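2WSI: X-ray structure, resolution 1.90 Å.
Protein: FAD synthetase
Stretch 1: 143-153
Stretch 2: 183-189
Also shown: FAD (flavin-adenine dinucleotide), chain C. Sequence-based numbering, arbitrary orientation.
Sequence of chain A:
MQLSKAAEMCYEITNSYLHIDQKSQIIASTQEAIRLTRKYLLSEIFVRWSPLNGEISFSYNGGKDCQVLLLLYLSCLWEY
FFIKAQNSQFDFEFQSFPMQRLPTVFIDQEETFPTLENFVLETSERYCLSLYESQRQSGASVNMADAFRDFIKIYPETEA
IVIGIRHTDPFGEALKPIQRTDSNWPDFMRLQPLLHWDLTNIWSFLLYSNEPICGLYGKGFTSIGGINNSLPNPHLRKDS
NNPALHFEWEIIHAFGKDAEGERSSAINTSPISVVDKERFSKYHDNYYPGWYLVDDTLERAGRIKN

Stretch 1 (143-153) NMADAFRDFIK
Stretch 2 183-189: SNWPDFM

Stretch 1 is a helix from M144 onward, with N143 at its N-cap position; stretch 2 passes alongside it in an irregular, mostly extended form, from a helical-like N184 (phi/psi -55/-38) to W185 (-97/164), P186 (-67/157) and F188 (-156/170). The two run in the same general direction: A145 CA lies 5.5 Å from W185 CA, and one helical turn later R149 CA lies 5.6 Å from P186 CA. Together they bury 433 Å², both sides summed.

M144 (chi1 m) brings CB to 4.0 Å from W185 CH2, while its end leads away to FAD, CE lying 3.2 Å from N7A. A145 is small enough for the indole (W185 chi1 m, chi2 68°) to lie flat against the helix: A145 CA sits 3.6 Å from the centroid of the six-membered ring, 4° off its normal, and A145 CB is 3.7 Å from W185 CE2. The opposite indole face meets the flavin, W185 CZ3 lying 3.2 Å from FAD C6, so the tryptophan is sandwiched between helix and cofactor. The CA-to-CB bond of D146 points away from stretch 2, but its carboxylate turns nearer and reaches R149.

F148 (m, chi2 87°) points toward stretch 2. Its CD1 is 3.8 Å from W185 CZ3, the rings oblique at 40°, and its face covers FAD C7M. R149 (t, t, chi3 -34°) bends its guanidinium back so that NH2 donates a weak hydrogen bond to N184 O, 3.3 Å away at 163°; a long salt bridge from NH2 to D146 OD1, 4.0 Å, joins it to the preceding turn. Its backbone and aliphatic portion receive the compact proline, R149 CA lying 3.5 Å from P186 CG. D150 points away and is exposed, as suits a charged side chain.

I152 (m, m) closes the contact: its branched, apolar side chain places CG1 4.5 Å from P186 CB and 4.1 Å from CD2 of F188 (p, chi2 84°).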

ATOM      1  N   ASN A 143      -5.832  -9.345 -18.433  1.00 33.21           N
ATOM      2  CA  ASN A 143      -4.824 -10.136 -17.754  1.00 39.08           C
ATOM      3  C   ASN A 143      -3.700  -9.202 -17.381  1.00 35.27           C
ATOM      4  O   ASN A 143      -3.269  -8.384 -18.198  1.00 31.33           O
ATOM      5  CB  ASN A 143      -4.298 -11.232 -18.672  1.00 44.41           C
ATOM      6  CG  ASN A 143      -5.410 -12.036 -19.308  1.00 59.06           C
ATOM      7  OD1 ASN A 143      -5.980 -12.942 -18.684  1.00 58.33           O
ATOM      8  ND2 ASN A 143      -5.728 -11.710 -20.562  1.00 56.48           N
ATOM      9  N   MET A 144      -3.221  -9.303 -16.154  1.00 31.07           N
ATOM     10  CA  MET A 144      -2.262  -8.319 -15.682  1.00 26.59           C
ATOM     11  C   MET A 144      -0.937  -8.403 -16.452  1.00 26.36           C
ATOM     12  O   MET A 144      -0.359  -7.382 -16.759  1.00 17.71           O
ATOM     13  CB  MET A 144      -2.075  -8.438 -14.175  1.00 32.66           C
ATOM     14  CG  MET A 144      -3.240  -7.821 -13.407  1.00 34.25           C
ATOM     15  SD  MET A 144      -2.963  -6.072 -13.023  1.00 27.72           S
ATOM     16  CE  MET A 144      -2.096  -6.270 -11.501  1.00 23.32           C
ATOM     17  N   ALA A 145      -0.468  -9.612 -16.770  1.00 17.31           N
ATOM     18  CA  ALA A 145       0.707  -9.769 -17.604  1.00 20.35           C
ATOM     19  C   ALA A 145       0.607  -8.942 -18.897  1.00 19.98           C
ATOM     20  O   ALA A 145       1.585  -8.312 -19.311  1.00 18.67           O
ATOM     21  CB  ALA A 145       0.931 -11.256 -17.938  1.00 22.97           C
ATOM     22  N   ASP A 146      -0.561  -8.925 -19.529  1.00 20.31           N
ATOM     23  CA  ASP A 146      -0.698  -8.225 -20.807  1.00 22.15           C
ATOM     24  C   ASP A 146      -0.764  -6.718 -20.575  1.00 18.73           C
ATOM     25  O   ASP A 146      -0.197  -5.933 -21.334  1.00 22.09           O
ATOM     26  CB  ASP A 146      -1.937  -8.704 -21.578  1.00 27.90           C
ATOM     27  CG  ASP A 146      -1.891 -10.207 -21.906  1.00 35.92           C
ATOM     28  OD1 ASP A 146      -0.840 -10.707 -22.366  1.00 32.41           O
ATOM     29  OD2 ASP A 146      -2.919 -10.885 -21.697  1.00 48.07           O
ATOM     30  N   ALA A 147      -1.461  -6.315 -19.531  1.00 17.75           N
ATOM     31  CA  ALA A 147      -1.509  -4.905 -19.157  1.00 17.61           C
ATOM     32  C   ALA A 147      -0.087  -4.349 -18.975  1.00 15.30           C
ATOM     33  O   ALA A 147       0.226  -3.233 -19.424  1.00 14.08           O
ATOM     34  CB  ALA A 147      -2.320  -4.725 -17.872  1.00 15.20           C
ATOM     35  N   PHE A 148       0.786  -5.117 -18.328  1.00 12.30           N
ATOM     36  CA  PHE A 148       2.145  -4.622 -18.122  1.00 12.69           C
ATOM     37  C   PHE A 148       2.975  -4.741 -19.391  1.00 17.44           C
ATOM     38  O   PHE A 148       3.876  -3.931 -19.626  1.00 14.47           O
ATOM     39  CB  PHE A 148       2.816  -5.284 -16.910  1.00 13.61           C
ATOM     40  CG  PHE A 148       2.438  -4.626 -15.617  1.00 18.39           C
ATOM     41  CD1 PHE A 148       1.297  -5.020 -14.936  1.00 16.12           C
ATOM     42  CD2 PHE A 148       3.192  -3.565 -15.112  1.00 15.73           C
ATOM     43  CE1 PHE A 148       0.903  -4.375 -13.765  1.00 16.62           C
ATOM     44  CE2 PHE A 148       2.807  -2.916 -13.930  1.00 15.39           C
ATOM     45  CZ  PHE A 148       1.660  -3.336 -13.254  1.00 17.07           C
ATOM     46  N   ARG A 149       2.650  -5.706 -20.245  1.00 15.82           N
ATOM     47  CA  ARG A 149       3.393  -5.809 -21.493  1.00 24.35           C
ATOM     48  C   ARG A 149       3.144  -4.541 -22.292  1.00 18.49           C
ATOM     49  O   ARG A 149       4.079  -3.972 -22.851  1.00 15.47           O
ATOM     50  CB  ARG A 149       3.003  -7.046 -22.306  1.00 28.11           C
ATOM     51  CG  ARG A 149       3.930  -7.282 -23.492  1.00 35.11           C
ATOM     52  CD  ARG A 149       3.509  -8.502 -24.297  1.00 45.21           C
ATOM     53  NE  ARG A 149       2.956  -9.533 -23.422  1.00 54.15           N
ATOM     54  CZ  ARG A 149       3.686 -10.388 -22.715  1.00 44.12           C
ATOM     55  NH1 ARG A 149       5.015 -10.350 -22.781  1.00 46.51           N
ATOM     56  NH2 ARG A 149       3.085 -11.284 -21.945  1.00 40.94           N
ATOM     57  N   ASP A 150       1.891  -4.085 -22.320  1.00 18.65           N
ATOM     58  CA  ASP A 150       1.547  -2.869 -23.063  1.00 18.27           C
ATOM     59  C   ASP A 150       2.251  -1.668 -22.436  1.00 17.55           C
ATOM     60  O   ASP A 150       2.750  -0.816 -23.150  1.00 16.66           O
ATOM     61  CB  ASP A 150       0.042  -2.610 -23.075  1.00 19.31           C
ATOM     62  CG  ASP A 150      -0.727  -3.658 -23.863  1.00 39.22           C
ATOM     63  OD1 ASP A 150      -0.110  -4.385 -24.679  1.00 38.70           O
ATOM     64  OD2 ASP A 150      -1.963  -3.746 -23.668  1.00 42.84           O
ATOM     65  N   PHE A 151       2.301  -1.630 -21.102  1.00 14.81           N
ATOM     66  CA  PHE A 151       2.925  -0.527 -20.375  1.00 14.56           C
ATOM     67  C   PHE A 151       4.400  -0.413 -20.762  1.00 12.11           C
ATOM     68  O   PHE A 151       4.882   0.676 -21.084  1.00 11.86           O
ATOM     69  CB  PHE A 151       2.768  -0.716 -18.851  1.00 15.36           C
ATOM     70  CG  PHE A 151       3.547   0.306 -18.024  1.00 16.44           C
ATOM     71  CD1 PHE A 151       3.155   1.640 -17.990  1.00 14.13           C
ATOM     72  CD2 PHE A 151       4.664  -0.077 -17.291  1.00 16.62           C
ATOM     73  CE1 PHE A 151       3.860   2.577 -17.248  1.00 16.03           C
ATOM     74  CE2 PHE A 151       5.377   0.860 -16.545  1.00 18.61           C
ATOM     75  CZ  PHE A 151       4.960   2.192 -16.516  1.00 14.58           C
ATOM     76  N   ILE A 152       5.096  -1.547 -20.729  1.00  9.33           N
ATOM     77  CA  ILE A 152       6.530  -1.629 -21.025  1.00 10.21           C
ATOM     78  C   ILE A 152       6.794  -1.268 -22.475  1.00 15.69           C
ATOM     79  O   ILE A 152       7.845  -0.711 -22.809  1.00 20.48           O
ATOM     80  CB  ILE A 152       7.074  -3.070 -20.770  1.00 13.76           C
ATOM     81  CG1 ILE A 152       7.052  -3.404 -19.274  1.00 21.57           C
ATOM     82  CG2 ILE A 152       8.491  -3.244 -21.317  1.00 21.92           C
ATOM     83  CD1 ILE A 152       7.748  -2.381 -18.399  1.00 15.96           C
ATOM     84  N   LYS A 153       5.828  -1.540 -23.347  1.00 15.76           N
ATOM     85  CA  LYS A 153       6.002  -1.159 -24.749  1.00 18.82           C
ATOM     86  C   LYS A 153       5.957   0.366 -24.914  1.00 19.08           C
ATOM     87  O   LYS A 153       6.688   0.939 -25.723  1.00 22.98           O
ATOM     88  CB  LYS A 153       4.939  -1.842 -25.624  1.00 23.30           C
ATOM     89  CG  LYS A 153       5.144  -1.576 -27.100  1.00 34.93           C
ATOM     90  CD  LYS A 153       3.952  -2.000 -27.940  1.00 46.10           C
ATOM     91  CE  LYS A 153       4.002  -1.357 -29.328  1.00 50.25           C
ATOM     92  NZ  LYS A 153       4.318   0.118 -29.277  1.00 47.31           N
ATOM     93  N   SER A 183       8.788 -16.102 -17.257  1.00 42.18           N
ATOM     94  CA  SER A 183       8.870 -16.023 -18.722  1.00 41.79           C
ATOM     95  C   SER A 183       7.503 -15.766 -19.342  1.00 34.90           C
ATOM     96  O   SER A 183       7.391 -15.313 -20.487  1.00 38.43           O
ATOM     97  CB  SER A 183       9.495 -17.293 -19.289  1.00 41.50           C
ATOM     98  OG  SER A 183       8.982 -18.428 -18.624  1.00 34.98           O
ATOM     99  N   ASN A 184       6.471 -16.061 -18.564  1.00 23.15           N
ATOM    100  CA  ASN A 184       5.110 -15.624 -18.845  1.00 35.95           C
ATOM    101  C   ASN A 184       5.032 -14.096 -19.024  1.00 35.24           C
ATOM    102  O   ASN A 184       4.311 -13.572 -19.869  1.00 34.72           O
ATOM    103  CB  ASN A 184       4.248 -16.067 -17.654  1.00 28.52           C
ATOM    104  CG  ASN A 184       2.803 -15.619 -17.758  1.00 42.60           C
ATOM    105  OD1 ASN A 184       2.388 -14.988 -18.732  1.00 49.94           O
ATOM    106  ND2 ASN A 184       2.017 -15.959 -16.741  1.00 47.82           N
ATOM    107  N   TRP A 185       5.800 -13.383 -18.221  1.00 33.37           N
ATOM    108  CA  TRP A 185       5.684 -11.929 -18.131  1.00 24.56           C
ATOM    109  C   TRP A 185       6.720 -11.220 -19.003  1.00 22.99           C
ATOM    110  O   TRP A 185       7.687 -11.819 -19.430  1.00 25.48           O
ATOM    111  CB  TRP A 185       5.854 -11.515 -16.671  1.00 19.55           C
ATOM    112  CG  TRP A 185       4.623 -11.649 -15.883  1.00 25.20           C
ATOM    113  CD1 TRP A 185       3.988 -12.810 -15.530  1.00 22.43           C
ATOM    114  CD2 TRP A 185       3.838 -10.578 -15.335  1.00 18.75           C
ATOM    115  NE1 TRP A 185       2.858 -12.525 -14.795  1.00 19.02           N
ATOM    116  CE2 TRP A 185       2.744 -11.165 -14.660  1.00 22.69           C
ATOM    117  CE3 TRP A 185       3.962  -9.185 -15.339  1.00 19.41           C
ATOM    118  CZ2 TRP A 185       1.777 -10.407 -14.002  1.00 20.06           C
ATOM    119  CZ3 TRP A 185       2.991  -8.422 -14.683  1.00 16.34           C
ATOM    120  CH2 TRP A 185       1.914  -9.040 -14.024  1.00 20.63           C
ATOM    121  N   PRO A 186       6.521  -9.924 -19.262  1.00 20.79           N
ATOM    122  CA  PRO A 186       7.564  -9.153 -19.932  1.00 20.54           C
ATOM    123  C   PRO A 186       8.783  -9.021 -19.011  1.00 26.12           C
ATOM    124  O   PRO A 186       8.620  -9.123 -17.800  1.00 15.88           O
ATOM    125  CB  PRO A 186       6.912  -7.780 -20.159  1.00 23.66           C
ATOM    126  CG  PRO A 186       5.544  -7.845 -19.600  1.00 27.69           C
ATOM    127  CD  PRO A 186       5.395  -9.091 -18.812  1.00 28.54           C
ATOM    128  N   ASP A 187       9.974  -8.791 -19.551  1.00 19.15           N
ATOM    129  CA  ASP A 187      11.170  -8.719 -18.714  1.00 23.02           C
ATOM    130  C   ASP A 187      11.304  -7.366 -18.006  1.00 26.11           C
ATOM    131  O   ASP A 187      11.472  -6.338 -18.637  1.00 18.39           O
ATOM    132  CB  ASP A 187      12.438  -8.982 -19.555  1.00 27.18           C
ATOM    133  CG  ASP A 187      13.711  -9.169 -18.692  1.00 29.17           C
ATOM    134  OD1 ASP A 187      13.648  -9.111 -17.438  1.00 21.97           O
ATOM    135  OD2 ASP A 187      14.801  -9.382 -19.281  1.00 36.20           O
ATOM    136  N   PHE A 188      11.191  -7.377 -16.687  1.00 17.75           N
ATOM    137  CA  PHE A 188      11.625  -6.249 -15.861  1.00 13.06           C
ATOM    138  C   PHE A 188      11.912  -6.817 -14.477  1.00 10.58           C
ATOM    139  O   PHE A 188      11.631  -7.987 -14.221  1.00 13.80           O
ATOM    140  CB  PHE A 188      10.575  -5.128 -15.771  1.00 10.24           C
ATOM    141  CG  PHE A 188       9.209  -5.577 -15.292  1.00 12.64           C
ATOM    142  CD1 PHE A 188       8.930  -5.696 -13.946  1.00 12.23           C
ATOM    143  CD2 PHE A 188       8.188  -5.834 -16.206  1.00 17.37           C
ATOM    144  CE1 PHE A 188       7.670  -6.104 -13.501  1.00 11.69           C
ATOM    145  CE2 PHE A 188       6.921  -6.235 -15.780  1.00 14.38           C
ATOM    146  CZ  PHE A 188       6.652  -6.354 -14.423  1.00 13.72           C
ATOM    147  N   MET A 189      12.510  -6.017 -13.608  1.00 10.24           N
ATOM    148  CA  MET A 189      12.842  -6.512 -12.281  1.00  8.50           C
ATOM    149  C   MET A 189      11.684  -6.227 -11.353  1.00  9.57           C
ATOM    150  O   MET A 189      11.214  -5.091 -11.272  1.00  8.74           O
ATOM    151  CB  MET A 189      14.113  -5.837 -11.731  1.00 10.74           C
ATOM    152  CG  MET A 189      14.664  -6.549 -10.487  1.00 10.62           C
ATOM    153  SD  MET A 189      15.431  -8.174 -10.890  1.00  1.95           S
ATOM    154  CE  MET A 189      17.077  -7.572 -11.310  1.00 12.24           C
TER
HETATM  155  PA  FAD C2762      -2.486  -8.356  -5.751  1.00 25.11           P
HETATM  156  O1A FAD C2762      -3.927  -8.138  -5.380  1.00 25.55           O
HETATM  157  O2A FAD C2762      -2.353  -8.757  -7.195  1.00 38.25           O
HETATM  158  O5B FAD C2762      -1.527  -7.101  -5.380  1.00 20.66           O
HETATM  159  C5B FAD C2762      -0.128  -7.314  -5.327  1.00 16.98           C
HETATM  160  C4B FAD C2762       0.577  -6.026  -5.765  1.00 15.06           C
HETATM  161  O4B FAD C2762       0.518  -5.911  -7.163  1.00 19.87           O
HETATM  162  C3B FAD C2762      -0.110  -4.791  -5.216  1.00 16.45           C
HETATM  163  O3B FAD C2762       0.395  -4.435  -3.954  1.00 14.93           O
HETATM  164  C2B FAD C2762       0.226  -3.753  -6.270  1.00 12.69           C
HETATM  165  O2B FAD C2762       1.507  -3.207  -6.038  1.00 16.97           O
HETATM  166  C1B FAD C2762       0.256  -4.571  -7.535  1.00 16.42           C
HETATM  167  N9A FAD C2762      -1.073  -4.503  -8.163  1.00 18.03           N
HETATM  168  C8A FAD C2762      -2.121  -5.381  -8.039  1.00 23.63           C
HETATM  169  N7A FAD C2762      -3.153  -4.940  -8.809  1.00 14.64           N
HETATM  170  C5A FAD C2762      -2.764  -3.778  -9.395  1.00 19.71           C
HETATM  171  C6A FAD C2762      -3.398  -2.901 -10.252  1.00 15.26           C
HETATM  172  N6A FAD C2762      -4.653  -3.105 -10.694  1.00 15.88           N
HETATM  173  N1A FAD C2762      -2.703  -1.813 -10.691  1.00 13.01           N
HETATM  174  C2A FAD C2762      -1.405  -1.561 -10.297  1.00 15.73           C
HETATM  175  N3A FAD C2762      -0.791  -2.417  -9.412  1.00 15.74           N
HETATM  176  C4A FAD C2762      -1.462  -3.516  -9.005  1.00 16.27           C
HETATM  177  N1  FAD C2762       3.291 -13.465 -11.211  1.00 23.68           N
HETATM  178  C2  FAD C2762       4.117 -14.451 -11.683  1.00 23.88           C
HETATM  179  O2  FAD C2762       3.822 -15.636 -11.522  1.00 30.53           O
HETATM  180  N3  FAD C2762       5.277 -14.122 -12.340  1.00 26.86           N
HETATM  181  C4  FAD C2762       5.621 -12.803 -12.540  1.00 28.00           C
HETATM  182  O4  FAD C2762       6.683 -12.580 -13.130  1.00 24.47           O
HETATM  183  C4X FAD C2762       4.781 -11.792 -12.063  1.00 18.42           C
HETATM  184  N5  FAD C2762       5.089 -10.445 -12.237  1.00 21.16           N
HETATM  185  C5X FAD C2762       4.251  -9.461 -11.750  1.00 18.24           C
HETATM  186  C6  FAD C2762       4.549  -8.108 -11.919  1.00 16.27           C
HETATM  187  C7  FAD C2762       3.667  -7.134 -11.443  1.00 14.18           C
HETATM  188  C7M FAD C2762       3.953  -5.670 -11.620  1.00 16.31           C
HETATM  189  C8  FAD C2762       2.506  -7.520 -10.786  1.00 21.91           C
HETATM  190  C8M FAD C2762       1.562  -6.488 -10.245  1.00 21.95           C
HETATM  191  C9  FAD C2762       2.220  -8.862 -10.611  1.00 21.88           C
HETATM  192  C9A FAD C2762       3.075  -9.832 -11.097  1.00 23.12           C
HETATM  193  N10 FAD C2762       2.754 -11.163 -10.923  1.00 24.68           N
HETATM  194  C10 FAD C2762       3.617 -12.137 -11.384  1.00 24.87           C
HETATM  195  C1' FAD C2762       1.498 -11.539 -10.185  1.00 26.69           C
HETATM  196  C2' FAD C2762       1.775 -11.640  -8.669  1.00 21.38           C
HETATM  197  O2' FAD C2762       2.877 -12.456  -8.351  1.00 25.97           O
HETATM  198  C3' FAD C2762       0.566 -12.129  -7.876  1.00 28.60           C
HETATM  199  O3' FAD C2762       0.363 -13.497  -8.134  1.00 25.46           O
HETATM  200  C4' FAD C2762      -0.678 -11.342  -8.245  1.00 29.94           C
HETATM  201  O4' FAD C2762      -0.399  -9.958  -8.229  1.00 26.79           O
HETATM  202  C5' FAD C2762      -1.801 -11.616  -7.244  1.00 27.30           C
HETATM  203  O5' FAD C2762      -1.265 -11.612  -5.934  1.00 38.05           O
HETATM  204  P   FAD C2762      -2.069 -10.930  -4.714  1.00 34.15           P
HETATM  205  O1P FAD C2762      -3.549 -11.173  -4.891  1.00 31.74           O
HETATM  206  O2P FAD C2762      -1.495 -11.388  -3.393  1.00 31.53           O
HETATM  207  O3P FAD C2762      -1.784  -9.361  -4.740  1.00 31.54           O